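Local coordinates for U4/U6 snRNA-associated-splicing factor PRP24 (PDB 4N0T), which binds U6 snRNA and acts as a recycling factor of the spliceosome, annealing U6 with U4 snRNA in yeast, at residues T86-F92 / T155-S161; L105-V110 / Y141-L146; L117-R121 / D289-P293. All blocks are in the same frame, centred on the assembly; numbering follows the deposited sequence.

Contact 1. Residues T86-F92 / T155-S161; sequences TLWMTNF and TLVTKVS. With nucleotides of chain B.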
loop_
_atom_site.group_PDB
_atom_site.type_symbol
_atom_site.label_atom_id
_atom_site.label_comp_id
_atom_site.label_asym_id
_atom_site.label_seq_id
_atom_site.Cartn_x
_atom_site.Cartn_y
_atom_site.Cartn_z
ATOM N N THR A 86 -13.136 3.853 14.339
ATOM C CA THR A 86 -12.123 3.675 13.312
ATOM C C THR A 86 -12.609 2.726 12.213
ATOM O O THR A 86 -13.127 1.640 12.492
ATOM C CB THR A 86 -10.808 3.138 13.928
ATOM O OG1 THR A 86 -10.350 4.053 14.934
ATOM C CG2 THR A 86 -9.733 2.981 12.855
ATOM N N LEU A 87 -12.441 3.158 10.964
ATOM C CA LEU A 87 -12.756 2.328 9.810
ATOM C C LEU A 87 -11.473 1.801 9.189
ATOM O O LEU A 87 -10.419 2.447 9.259
ATOM C CB LEU A 87 -13.435 3.179 8.753
ATOM C CG LEU A 87 -14.666 3.915 9.257
ATOM C CD1 LEU A 87 -15.009 5.031 8.299
ATOM C CD2 LEU A 87 -15.791 2.927 9.376
ATOM N N TRP A 88 -11.568 0.632 8.573
ATOM C CA TRP A 88 -10.515 0.177 7.683
ATOM C C TRP A 88 -11.129 0.052 6.299
ATOM O O TRP A 88 -12.212 -0.534 6.135
ATOM C CB TRP A 88 -9.940 -1.152 8.167
ATOM C CG TRP A 88 -8.887 -1.762 7.274
ATOM C CD1 TRP A 88 -7.548 -1.491 7.276
ATOM C CD2 TRP A 88 -9.086 -2.805 6.311
ATOM N NE1 TRP A 88 -6.898 -2.296 6.351
ATOM C CE2 TRP A 88 -7.826 -3.098 5.740
ATOM C CE3 TRP A 88 -10.211 -3.508 5.863
ATOM C CZ2 TRP A 88 -7.660 -4.074 4.747
ATOM C CZ3 TRP A 88 -10.044 -4.483 4.882
ATOM C CH2 TRP A 88 -8.776 -4.753 4.333
ATOM N N MET A 89 -10.447 0.623 5.317
ATOM C CA MET A 89 -10.942 0.674 3.951
ATOM C C MET A 89 -9.918 0.088 2.984
ATOM O O MET A 89 -8.716 0.332 3.119
ATOM C CB MET A 89 -11.263 2.129 3.598
ATOM C CG MET A 89 -11.900 2.349 2.252
ATOM S SD MET A 89 -12.204 4.132 2.032
ATOM C CE MET A 89 -13.625 4.359 3.089
ATOM N N THR A 90 -10.377 -0.711 2.027
ATOM C CA THR A 90 -9.475 -1.148 0.980
ATOM C C THR A 90 -10.160 -1.219 -0.383
ATOM O O THR A 90 -11.389 -1.061 -0.495
ATOM C CB THR A 90 -8.783 -2.500 1.322
ATOM O OG1 THR A 90 -7.659 -2.664 0.452
ATOM C CG2 THR A 90 -9.741 -3.692 1.129
ATOM N N ASN A 91 -9.340 -1.426 -1.409
ATOM C CA ASN A 91 -9.807 -1.529 -2.790
ATOM C C ASN A 91 -10.492 -0.257 -3.304
ATOM O O ASN A 91 -11.413 -0.326 -4.134
ATOM C CB ASN A 91 -10.721 -2.735 -2.999
ATOM C CG ASN A 91 -10.724 -3.203 -4.452
ATOM O OD1 ASN A 91 -9.690 -3.184 -5.124
ATOM N ND2 ASN A 91 -11.900 -3.598 -4.950
ATOM N N PHE A 92 -10.062 0.899 -2.799
ATOM C CA PHE A 92 -10.323 2.145 -3.515
ATOM C C PHE A 92 -9.422 2.164 -4.749
ATOM O O PHE A 92 -8.466 1.385 -4.833
ATOM C CB PHE A 92 -10.117 3.378 -2.611
ATOM C CG PHE A 92 -8.911 3.299 -1.695
ATOM C CD1 PHE A 92 -7.652 3.674 -2.143
ATOM C CD2 PHE A 92 -9.061 2.902 -0.363
ATOM C CE1 PHE A 92 -6.542 3.647 -1.277
ATOM C CE2 PHE A 92 -7.961 2.859 0.507
ATOM C CZ PHE A 92 -6.708 3.229 0.049
ATOM N N THR A 155 -14.848 -2.218 -6.453
ATOM C CA THR A 155 -15.813 -2.363 -5.368
ATOM C C THR A 155 -15.122 -2.037 -4.044
ATOM O O THR A 155 -14.270 -2.793 -3.566
ATOM C CB THR A 155 -16.405 -3.774 -5.307
ATOM O OG1 THR A 155 -17.094 -4.055 -6.531
ATOM C CG2 THR A 155 -17.383 -3.897 -4.157
ATOM N N LEU A 156 -15.493 -0.909 -3.455
ATOM C CA LEU A 156 -14.887 -0.480 -2.194
ATOM C C LEU A 156 -15.195 -1.428 -1.030
ATOM O O LEU A 156 -16.305 -1.964 -0.904
ATOM C CB LEU A 156 -15.349 0.949 -1.856
ATOM C CG LEU A 156 -14.594 1.623 -0.712
ATOM C CD1 LEU A 156 -13.192 1.948 -1.177
ATOM C CD2 LEU A 156 -15.311 2.914 -0.280
ATOM N N VAL A 157 -14.201 -1.643 -0.169
ATOM C CA VAL A 157 -14.421 -2.382 1.066
ATOM C C VAL A 157 -14.291 -1.407 2.226
ATOM O O VAL A 157 -13.269 -0.723 2.343
ATOM C CB VAL A 157 -13.354 -3.480 1.253
ATOM C CG1 VAL A 157 -13.500 -4.124 2.625
ATOM C CG2 VAL A 157 -13.473 -4.524 0.156
ATOM N N THR A 158 -15.334 -1.305 3.053
ATOM C CA THR A 158 -15.292 -0.430 4.243
ATOM C C THR A 158 -15.770 -1.231 5.451
ATOM O O THR A 158 -16.874 -1.784 5.442
ATOM C CB THR A 158 -16.169 0.839 4.061
ATOM O OG1 THR A 158 -15.722 1.562 2.914
ATOM C CG2 THR A 158 -16.058 1.760 5.288
ATOM N N LYS A 159 -14.931 -1.314 6.486
ATOM C CA LYS A 159 -15.204 -2.142 7.654
ATOM C C LYS A 159 -14.944 -1.361 8.936
ATOM O O LYS A 159 -14.100 -0.466 8.964
ATOM C CB LYS A 159 -14.295 -3.386 7.653
ATOM C CG LYS A 159 -14.528 -4.374 6.507
ATOM C CD LYS A 159 -13.481 -5.510 6.541
ATOM C CE LYS A 159 -13.745 -6.580 5.490
ATOM N NZ LYS A 159 -14.855 -7.480 5.902
ATOM N N VAL A 160 -15.670 -1.703 9.993
ATOM C CA VAL A 160 -15.284 -1.279 11.323
ATOM C C VAL A 160 -13.943 -1.963 11.609
ATOM O O VAL A 160 -13.826 -3.184 11.488
ATOM C CB VAL A 160 -16.343 -1.671 12.362
ATOM C CG1 VAL A 160 -15.853 -1.364 13.760
ATOM C CG2 VAL A 160 -17.644 -0.901 12.088
ATOM N N SER A 161 -12.924 -1.172 11.940
ATOM C CA SER A 161 -11.560 -1.694 12.090
ATOM C C SER A 161 -11.380 -2.690 13.240
ATOM O O SER A 161 -11.698 -2.396 14.401
ATOM C CB SER A 161 -10.566 -0.531 12.238
ATOM O OG SER A 161 -9.256 -1.031 12.469
ATOM P P A B 20 -4.082 -7.548 4.133
ATOM O OP1 A B 20 -2.988 -7.429 3.132
ATOM O OP2 A B 20 -4.431 -8.900 4.646
ATOM O "O5'" A B 20 -3.756 -6.632 5.389
ATOM C "C5'" A B 20 -3.259 -5.297 5.242
ATOM C "C4'" A B 20 -3.276 -4.571 6.558
ATOM O "O4'" A B 20 -4.656 -4.226 6.867
ATOM C "C3'" A B 20 -2.749 -5.365 7.756
ATOM O "O3'" A B 20 -2.123 -4.479 8.679
ATOM C "C2'" A B 20 -4.029 -5.905 8.387
ATOM O "O2'" A B 20 -3.922 -6.197 9.765
ATOM C "C1'" A B 20 -5.009 -4.756 8.129
ATOM N N9 A B 20 -6.405 -5.189 8.082
ATOM C C8 A B 20 -6.966 -6.117 7.242
ATOM N N7 A B 20 -8.241 -6.327 7.484
ATOM C C5 A B 20 -8.535 -5.468 8.536
ATOM C C6 A B 20 -9.718 -5.213 9.257
ATOM N N6 A B 20 -10.872 -5.829 8.996
ATOM N N1 A B 20 -9.655 -4.299 10.253
ATOM C C2 A B 20 -8.488 -3.703 10.525
ATOM N N3 A B 20 -7.310 -3.876 9.917
ATOM C C4 A B 20 -7.410 -4.766 8.923
ATOM P P A B 18 -2.676 -7.325 -5.341
ATOM O OP1 A B 18 -1.241 -7.054 -5.032
ATOM O OP2 A B 18 -3.254 -8.659 -5.084
ATOM O "O5'" A B 18 -3.619 -6.312 -4.536
ATOM C "C5'" A B 18 -3.352 -4.918 -4.499
ATOM C "C4'" A B 18 -4.512 -4.151 -3.898
ATOM O "O4'" A B 18 -5.735 -4.430 -4.636
ATOM C "C3'" A B 18 -4.866 -4.489 -2.457
ATOM O "O3'" A B 18 -4.030 -3.830 -1.528
ATOM C "C2'" A B 18 -6.330 -4.070 -2.373
ATOM O "O2'" A B 18 -6.448 -2.658 -2.313
ATOM C "C1'" A B 18 -6.826 -4.510 -3.746
ATOM N N9 A B 18 -7.322 -5.898 -3.750
ATOM C C8 A B 18 -6.788 -6.983 -4.412
ATOM N N7 A B 18 -7.478 -8.081 -4.240
ATOM C C5 A B 18 -8.539 -7.699 -3.436
ATOM C C6 A B 18 -9.618 -8.416 -2.909
ATOM N N6 A B 18 -9.823 -9.721 -3.144
ATOM N N1 A B 18 -10.500 -7.755 -2.132
ATOM C C2 A B 18 -10.308 -6.448 -1.908
ATOM N N3 A B 18 -9.325 -5.672 -2.359
ATOM C C4 A B 18 -8.455 -6.361 -3.120
ATOM P P U B 17 -5.193 -9.960 -11.210
ATOM O OP1 U B 17 -5.665 -8.676 -11.799
ATOM O OP2 U B 17 -4.613 -11.004 -12.082
ATOM O "O5'" U B 17 -4.080 -9.573 -10.130
ATOM C "C5'" U B 17 -4.403 -9.017 -8.857
ATOM C "C4'" U B 17 -4.244 -7.515 -8.836
ATOM O "O4'" U B 17 -5.418 -6.908 -9.439
ATOM C "C3'" U B 17 -4.168 -6.886 -7.446
ATOM O "O3'" U B 17 -2.870 -6.910 -6.882
ATOM C "C2'" U B 17 -4.701 -5.478 -7.683
ATOM O "O2'" U B 17 -3.714 -4.632 -8.255
ATOM C "C1'" U B 17 -5.792 -5.740 -8.716
ATOM N N1 U B 17 -7.082 -6.001 -8.030
ATOM C C2 U B 17 -7.709 -4.911 -7.422
ATOM O O2 U B 17 -7.246 -3.785 -7.461
ATOM N N3 U B 17 -8.886 -5.183 -6.778
ATOM C C4 U B 17 -9.487 -6.422 -6.678
ATOM O O4 U B 17 -10.540 -6.536 -6.056
ATOM C C5 U B 17 -8.793 -7.497 -7.329
ATOM C C6 U B 17 -7.638 -7.258 -7.967
HETATM O O HOH W 1 -13.411 -4.514 -7.346
#

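Contact 2. Residues L105-V110 / Y141-L146; sequences LQDINV and YCVEKL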
loop_
_atom_site.group_PDB
_atom_site.type_symbol
_atom_site.label_atom_id
_atom_site.label_comp_id
_atom_site.label_asym_id
_atom_site.label_seq_id
_atom_site.Cartn_x
_atom_site.Cartn_y
_atom_site.Cartn_z
ATOM N N LEU A 105 -16.186 10.751 2.559
ATOM C CA LEU A 105 -16.892 10.858 3.831
ATOM C C LEU A 105 -17.621 12.207 3.937
ATOM O O LEU A 105 -18.710 12.284 4.494
ATOM C CB LEU A 105 -15.932 10.663 5.011
ATOM C CG LEU A 105 -15.616 9.225 5.442
ATOM C CD1 LEU A 105 -14.984 8.412 4.317
ATOM C CD2 LEU A 105 -14.710 9.241 6.665
ATOM N N GLN A 106 -17.000 13.253 3.410
ATOM C CA GLN A 106 -17.596 14.593 3.371
ATOM C C GLN A 106 -18.970 14.523 2.687
ATOM O O GLN A 106 -19.951 15.114 3.160
ATOM C CB GLN A 106 -16.655 15.507 2.585
ATOM C CG GLN A 106 -16.835 16.993 2.761
ATOM C CD GLN A 106 -15.836 17.773 1.916
ATOM O OE1 GLN A 106 -15.863 17.711 0.683
ATOM N NE2 GLN A 106 -14.937 18.491 2.575
ATOM N N ASP A 107 -19.030 13.768 1.591
ATOM C CA ASP A 107 -20.265 13.566 0.817
ATOM C C ASP A 107 -21.425 12.950 1.600
ATOM O O ASP A 107 -22.591 13.186 1.280
ATOM C CB ASP A 107 -19.987 12.673 -0.394
ATOM C CG ASP A 107 -19.379 13.428 -1.556
ATOM O OD1 ASP A 107 -18.744 14.481 -1.329
ATOM O OD2 ASP A 107 -19.533 12.956 -2.703
ATOM N N ILE A 108 -21.116 12.130 2.601
ATOM C CA ILE A 108 -22.156 11.510 3.411
ATOM C C ILE A 108 -22.195 12.162 4.792
ATOM O O ILE A 108 -22.682 11.578 5.775
ATOM C CB ILE A 108 -21.982 9.969 3.492
ATOM C CG1 ILE A 108 -20.599 9.605 4.061
ATOM C CG2 ILE A 108 -22.159 9.363 2.113
ATOM C CD1 ILE A 108 -20.520 8.168 4.602
ATOM N N ASN A 109 -21.657 13.378 4.833
ATOM C CA ASN A 109 -21.697 14.255 6.001
ATOM C C ASN A 109 -21.070 13.640 7.242
ATOM O O ASN A 109 -21.605 13.743 8.348
ATOM C CB ASN A 109 -23.125 14.756 6.267
ATOM C CG ASN A 109 -23.661 15.609 5.126
ATOM O OD1 ASN A 109 -22.984 16.517 4.636
ATOM N ND2 ASN A 109 -24.877 15.309 4.689
ATOM N N VAL A 110 -19.918 12.999 7.043
ATOM C CA VAL A 110 -19.148 12.440 8.141
ATOM C C VAL A 110 -17.813 13.180 8.274
ATOM O O VAL A 110 -17.042 13.259 7.317
ATOM C CB VAL A 110 -18.880 10.942 7.901
ATOM C CG1 VAL A 110 -17.886 10.399 8.934
ATOM C CG2 VAL A 110 -20.188 10.163 7.944
ATOM N N TYR A 141 -22.340 4.269 9.963
ATOM C CA TYR A 141 -22.951 4.891 8.796
ATOM C C TYR A 141 -22.015 4.823 7.584
ATOM O O TYR A 141 -22.460 4.586 6.459
ATOM C CB TYR A 141 -23.374 6.338 9.114
ATOM C CG TYR A 141 -24.197 6.998 8.028
ATOM C CD1 TYR A 141 -25.458 6.512 7.694
ATOM C CD2 TYR A 141 -23.726 8.118 7.351
ATOM C CE1 TYR A 141 -26.218 7.114 6.697
ATOM C CE2 TYR A 141 -24.483 8.728 6.353
ATOM C CZ TYR A 141 -25.730 8.218 6.038
ATOM O OH TYR A 141 -26.493 8.805 5.052
ATOM N N CYS A 142 -20.720 5.012 7.810
ATOM C CA CYS A 142 -19.749 4.852 6.722
ATOM C C CYS A 142 -19.771 3.440 6.146
ATOM O O CYS A 142 -19.661 3.260 4.934
ATOM C CB CYS A 142 -18.334 5.176 7.196
ATOM S SG CYS A 142 -18.050 6.924 7.529
ATOM N N VAL A 143 -19.901 2.438 7.007
ATOM C CA VAL A 143 -19.964 1.060 6.520
ATOM C C VAL A 143 -21.227 0.895 5.676
ATOM O O VAL A 143 -21.179 0.362 4.571
ATOM C CB VAL A 143 -19.969 0.035 7.659
ATOM C CG1 VAL A 143 -20.183 -1.383 7.101
ATOM C CG2 VAL A 143 -18.654 0.089 8.443
ATOM N N GLU A 144 -22.350 1.384 6.203
ATOM C CA GLU A 144 -23.639 1.278 5.524
ATOM C C GLU A 144 -23.610 1.875 4.122
ATOM O O GLU A 144 -24.068 1.248 3.166
ATOM C CB GLU A 144 -24.728 1.975 6.347
ATOM C CG GLU A 144 -26.114 1.889 5.724
ATOM C CD GLU A 144 -27.096 2.898 6.309
ATOM O OE1 GLU A 144 -27.029 3.178 7.527
ATOM O OE2 GLU A 144 -27.935 3.416 5.539
ATOM N N LYS A 145 -23.046 3.073 3.989
ATOM C CA LYS A 145 -23.072 3.786 2.718
ATOM C C LYS A 145 -21.912 3.474 1.776
ATOM O O LYS A 145 -22.066 3.592 0.559
ATOM C CB LYS A 145 -23.116 5.296 2.959
ATOM C CG LYS A 145 -24.274 5.763 3.842
ATOM C CD LYS A 145 -25.622 5.645 3.138
ATOM C CE LYS A 145 -25.701 6.577 1.940
ATOM N NZ LYS A 145 -27.114 6.909 1.588
ATOM N N LEU A 146 -20.759 3.086 2.326
ATOM C CA LEU A 146 -19.539 3.000 1.518
ATOM C C LEU A 146 -19.073 1.574 1.229
ATOM O O LEU A 146 -18.388 1.351 0.230
ATOM C CB LEU A 146 -18.389 3.788 2.156
ATOM C CG LEU A 146 -18.690 5.255 2.480
ATOM C CD1 LEU A 146 -17.493 5.927 3.149
ATOM C CD2 LEU A 146 -19.105 6.027 1.227
#

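Contact 3. Residues L117-R121 / D289-P293; sequences LPSLR and DKVSP. With nucleotides of chain B.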
loop_
_atom_site.group_PDB
_atom_site.type_symbol
_atom_site.label_atom_id
_atom_site.label_comp_id
_atom_site.label_asym_id
_atom_site.label_seq_id
_atom_site.Cartn_x
_atom_site.Cartn_y
_atom_site.Cartn_z
ATOM N N LEU A 117 -2.420 6.115 5.553
ATOM C CA LEU A 117 -2.108 5.212 4.449
ATOM C C LEU A 117 -0.752 4.553 4.702
ATOM O O LEU A 117 0.095 5.109 5.417
ATOM C CB LEU A 117 -2.075 6.015 3.141
ATOM C CG LEU A 117 -3.378 6.463 2.451
ATOM C CD1 LEU A 117 -3.998 5.342 1.665
ATOM C CD2 LEU A 117 -4.426 7.061 3.370
ATOM N N PRO A 118 -0.532 3.367 4.107
ATOM C CA PRO A 118 0.661 2.567 4.418
ATOM C C PRO A 118 1.861 2.877 3.524
ATOM O O PRO A 118 1.721 3.369 2.394
ATOM C CB PRO A 118 0.189 1.141 4.150
ATOM C CG PRO A 118 -0.783 1.308 3.004
ATOM C CD PRO A 118 -1.526 2.599 3.341
ATOM N N SER A 119 3.049 2.557 4.030
ATOM C CA SER A 119 4.287 2.678 3.248
ATOM C C SER A 119 4.338 1.639 2.132
ATOM O O SER A 119 4.016 0.455 2.340
ATOM C CB SER A 119 5.503 2.452 4.151
ATOM O OG SER A 119 6.694 2.285 3.377
ATOM N N LEU A 120 4.782 2.058 0.947
ATOM C CA LEU A 120 4.916 1.115 -0.167
ATOM C C LEU A 120 6.341 0.588 -0.286
ATOM O O LEU A 120 6.689 -0.071 -1.264
ATOM C CB LEU A 120 4.510 1.792 -1.480
ATOM C CG LEU A 120 3.190 2.559 -1.426
ATOM C CD1 LEU A 120 2.836 3.081 -2.826
ATOM C CD2 LEU A 120 2.069 1.685 -0.898
ATOM N N ARG A 121 7.145 0.875 0.733
ATOM C CA ARG A 121 8.562 0.565 0.691
ATOM C C ARG A 121 8.844 -0.878 0.285
ATOM O O ARG A 121 9.625 -1.115 -0.641
ATOM C CB ARG A 121 9.204 0.870 2.042
ATOM C CG ARG A 121 10.684 0.540 2.127
ATOM C CD ARG A 121 11.178 0.818 3.544
ATOM N NE ARG A 121 12.552 0.375 3.762
ATOM C CZ ARG A 121 13.104 0.222 4.964
ATOM N NH1 ARG A 121 12.396 0.468 6.061
ATOM N NH2 ARG A 121 14.361 -0.190 5.068
ATOM N N ASP A 289 7.314 7.763 0.410
ATOM C CA ASP A 289 7.128 6.330 0.201
ATOM C C ASP A 289 5.656 5.868 0.215
ATOM O O ASP A 289 5.376 4.667 0.063
ATOM C CB ASP A 289 8.025 5.508 1.149
ATOM C CG ASP A 289 7.487 5.415 2.571
ATOM O OD1 ASP A 289 6.479 6.076 2.918
ATOM O OD2 ASP A 289 8.108 4.660 3.360
ATOM N N LYS A 290 4.718 6.804 0.366
ATOM C CA LYS A 290 3.301 6.440 0.293
ATOM C C LYS A 290 2.746 6.582 -1.125
ATOM O O LYS A 290 1.615 6.168 -1.398
ATOM C CB LYS A 290 2.474 7.278 1.284
ATOM C CG LYS A 290 2.831 6.989 2.750
ATOM C CD LYS A 290 1.915 7.743 3.710
ATOM C CE LYS A 290 2.412 7.693 5.154
ATOM N NZ LYS A 290 2.652 6.319 5.645
ATOM N N VAL A 291 3.562 7.147 -2.016
ATOM C CA VAL A 291 3.166 7.495 -3.382
ATOM C C VAL A 291 3.297 6.314 -4.336
ATOM O O VAL A 291 4.390 5.789 -4.518
ATOM C CB VAL A 291 4.041 8.643 -3.918
ATOM C CG1 VAL A 291 3.761 8.900 -5.391
ATOM C CG2 VAL A 291 3.803 9.911 -3.107
ATOM N N SER A 292 2.187 5.904 -4.951
ATOM C CA SER A 292 2.205 4.741 -5.853
ATOM C C SER A 292 2.554 5.112 -7.294
ATOM O O SER A 292 2.413 6.269 -7.710
ATOM C CB SER A 292 0.840 4.050 -5.835
ATOM O OG SER A 292 -0.123 4.849 -6.499
ATOM N N PRO A 293 2.986 4.125 -8.080
ATOM C CA PRO A 293 3.177 4.338 -9.519
ATOM C C PRO A 293 1.927 4.897 -10.189
ATOM O O PRO A 293 2.050 5.742 -11.086
ATOM C CB PRO A 293 3.462 2.929 -10.032
ATOM C CG PRO A 293 4.187 2.292 -8.891
ATOM C CD PRO A 293 3.496 2.815 -7.647
ATOM P P A B 22 3.096 0.694 7.501
ATOM O OP1 A B 22 3.369 1.941 6.746
ATOM O OP2 A B 22 3.294 -0.632 6.877
ATOM O "O5'" A B 22 3.977 0.804 8.817
ATOM C "C5'" A B 22 4.492 -0.353 9.469
ATOM C "C4'" A B 22 5.593 0.055 10.406
ATOM O "O4'" A B 22 6.695 0.564 9.605
ATOM C "C3'" A B 22 5.195 1.184 11.354
ATOM O "O3'" A B 22 5.836 1.013 12.612
ATOM C "C2'" A B 22 5.742 2.428 10.664
ATOM O "O2'" A B 22 6.042 3.501 11.535
ATOM C "C1'" A B 22 6.995 1.891 9.989
ATOM N N9 A B 22 7.349 2.650 8.792
ATOM C C8 A B 22 6.599 2.860 7.664
ATOM N N7 A B 22 7.192 3.618 6.773
ATOM C C5 A B 22 8.410 3.933 7.357
ATOM C C6 A B 22 9.500 4.706 6.924
ATOM N N6 A B 22 9.547 5.332 5.746
ATOM N N1 A B 22 10.554 4.810 7.762
ATOM C C2 A B 22 10.512 4.181 8.943
ATOM N N3 A B 22 9.548 3.427 9.463
ATOM C C4 A B 22 8.515 3.344 8.606
ATOM P P C B 29 17.577 -5.759 -1.668
ATOM O OP1 C B 29 17.675 -4.536 -2.499
ATOM O OP2 C B 29 18.360 -6.970 -2.085
ATOM O "O5'" C B 29 17.919 -5.418 -0.152
ATOM C "C5'" C B 29 19.120 -4.729 0.200
ATOM C "C4'" C B 29 18.886 -3.735 1.309
ATOM O "O4'" C B 29 17.917 -2.747 0.853
ATOM C "C3'" C B 29 18.310 -4.315 2.602
ATOM O "O3'" C B 29 18.727 -3.493 3.693
ATOM C "C2'" C B 29 16.815 -4.111 2.406
ATOM O "O2'" C B 29 16.056 -4.117 3.597
ATOM C "C1'" C B 29 16.810 -2.740 1.737
ATOM N N1 C B 29 15.615 -2.430 0.951
ATOM C C2 C B 29 15.090 -1.157 1.127
ATOM O O2 C B 29 15.638 -0.405 1.951
ATOM N N3 C B 29 14.001 -0.790 0.423
ATOM C C4 C B 29 13.469 -1.651 -0.437
ATOM N N4 C B 29 12.398 -1.237 -1.120
ATOM C C5 C B 29 13.996 -2.957 -0.641
ATOM C C6 C B 29 15.080 -3.312 0.064
ATOM P P A B 24 4.150 -5.446 11.515
ATOM O OP1 A B 24 3.468 -6.748 11.669
ATOM O OP2 A B 24 5.473 -5.182 12.107
ATOM O "O5'" A B 24 4.290 -5.135 9.962
ATOM C "C5'" A B 24 3.176 -5.290 9.093
ATOM C "C4'" A B 24 3.563 -4.938 7.684
ATOM O "O4'" A B 24 3.960 -3.545 7.625
ATOM C "C3'" A B 24 4.770 -5.675 7.157
ATOM O "O3'" A B 24 4.433 -6.967 6.700
ATOM C "C2'" A B 24 5.253 -4.751 6.051
ATOM O "O2'" A B 24 4.395 -4.884 4.916
ATOM C "C1'" A B 24 5.001 -3.386 6.685
ATOM N N9 A B 24 6.171 -2.847 7.402
ATOM C C8 A B 24 6.651 -3.180 8.650
ATOM N N7 A B 24 7.698 -2.471 9.018
ATOM C C5 A B 24 7.903 -1.612 7.960
ATOM C C6 A B 24 8.849 -0.607 7.722
ATOM N N6 A B 24 9.814 -0.282 8.587
ATOM N N1 A B 24 8.772 0.079 6.564
ATOM C C2 A B 24 7.813 -0.232 5.689
ATOM N N3 A B 24 6.881 -1.177 5.788
ATOM C C4 A B 24 6.977 -1.835 6.959
HETATM O O HOH W 2 0.047 4.478 0.471
#

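Contact 1. Residues T86-F92 / T155-S161
Trp88 meets Lys159 edge-on: CD of the lysine lies near the plane of the indole, 3.9 Å from its CE3, while the base of A20 of chain B is laid over one face, its C5 3.5 Å above the ring centre. Val157 CG1 approaches obliquely, and the rings of Phe128 and Tyr130 on strand 128-133 also meet the indole (planes at about 35° and 60°). Strand alternation puts Trp88 on the face of Thr90, Val157 and Lys159, where the RNA runs; Trp88 CG, anti to its own backbone nitrogen (chi1 177°), turns the indole edge toward Lys159 and face under A20. Without the indole, as with an alanine here, A20 would probably lose its stacking platform and the Lys159 chain its flank.

The strands pair antiparallel. Trp88 and Lys159 exchange two backbone bonds, as do Thr90 and Val157, and Ser161 N reaches Thr86 O. On the other face Met89 CG packs 3.7 Å from Leu156 CD1, apolar chains suited to the helix-covered side.

Asn91 suits the strand end because its amide both gives and takes: ND2 donates to Thr155 O (2.9 Å), from above that carbonyl's plane, and to a water shared with Thr155 N, while OD1 receives N3 of U17 of chain B at 2.7 Å. Strand 86-90, central in this RRM sheet, thus pairs with the last long strand, 154-160; stacking probably adds little base specificity, while the U17 bond is consistent with recognition of the uracil.

Contact 2. Residues L105-V110 / Y141-L146
Leu105 and Cys142 bring the two backbones nearest, their CA atoms 7.3 Å apart, and Ile108 and Lys145 follow at 7.8 Å. One segment is the end of a helix and the turn after it, the other the last turns of a second helix. The first helix closes in a Schellman motif: Val110 N returns to Leu105 O and Asn109 N to Gln106 O, with Asn109 taking the positive phi of the C-prime position, which asparagine tolerates better than most residues with a side chain. Leu105 O also accepts from Ile108 N, the two donors arriving from opposite faces of its plane.

No hydrogen bond crosses between the segments; the union is apolar. Cys142 SG is the small centre, with Val110 CG1 at 3.8 Å and Leu105 CG at 3.9 Å, a compact sulfur that lets several branched chains close in. Ile108 sends its long branch across to the second helix: with CG1 between the backbone N and the carbonyl carbon (chi1 57°), CD1 lies against Cys142 SG and against Leu146 CD1. The latter methyl also meets Leu105 CD1 at 3.7 Å, the two leucines crossing at about a right angle. At the outer margin the Tyr141 ring offers its edge: CE2 lies 3.4 Å from Ile108 O, which is in the ring plane, and CD2 touches Val110 CG2. One face of that ring carries Lys145 CG from the next turn of its own helix.

In the RRM fold both helices, 98-107 and 136-146, lie on one face of the sheet. Leu105 and Val110 reach Val133 of strand 128-133, Cys142 rests on Leu87 of the central strand 86-90, and Leu146 packs on Leu156 and Thr158 of strand 154-160.

Contact 3. Residues L117-R121 / D289-P293
Asp289 OD2 is gripped by two donors: Ser119 OG at 2.8 Å, coming from above the carboxylate plane, and N6 of A22 of chain B at 2.9 Å. The same OG accepts from Arg121 N, which closes an ST turn and fixes the hydroxyl's rotation; its anti position relative to the backbone N (chi1 168°) sets it there. Serine suits the spot, being short enough to bond the carboxylate and its own loop backbone at once.

Further bonds and packing tie the loops. Leu120 N donates to Asp289 O (2.8 Å, 163° at the hydrogen), and Leu120 CD1 packs against Ser292 CA at 3.5 Å. Lys290, its chain bent at the end, brings NZ to Leu117 O at 2.8 Å, and a water bridges Pro118 O and Lys290 O. Ser292 OG caps the following helix at Leu295 N.

RNA threads along the same surface, where Ser119 N holds OP1 of A22. Bonded from both loops, A22 is gripped by its base and its phosphate, which makes the joint between RRM 2 and the occluded RRM part of the RNA-binding surface. A negative carboxylate would probably favour a base edge bearing an amino group, such as N6 of adenine.

Contacts 1 and 2 belong to RRM 2, their centres about 11 Å apart. Contact 2 is nested along the chain inside the loop closed by contact 1, and the helices it joins lie on the sheet face away from the stacked base; Leu87 CD1 against Cys142 CB is one of the places where the two meet. Contact 3 crosses both in chain order: its first segment is in the loop between strands 112-116 and 128-133, its second in the occluded RRM. It lies about 18 Å from contact 1, centre to centre, touching it through Phe92 and Leu117, and about 25 Å from contact 2, again between centres. The RNA thus runs from the sheet of RRM 2 to its junction with the last RRM.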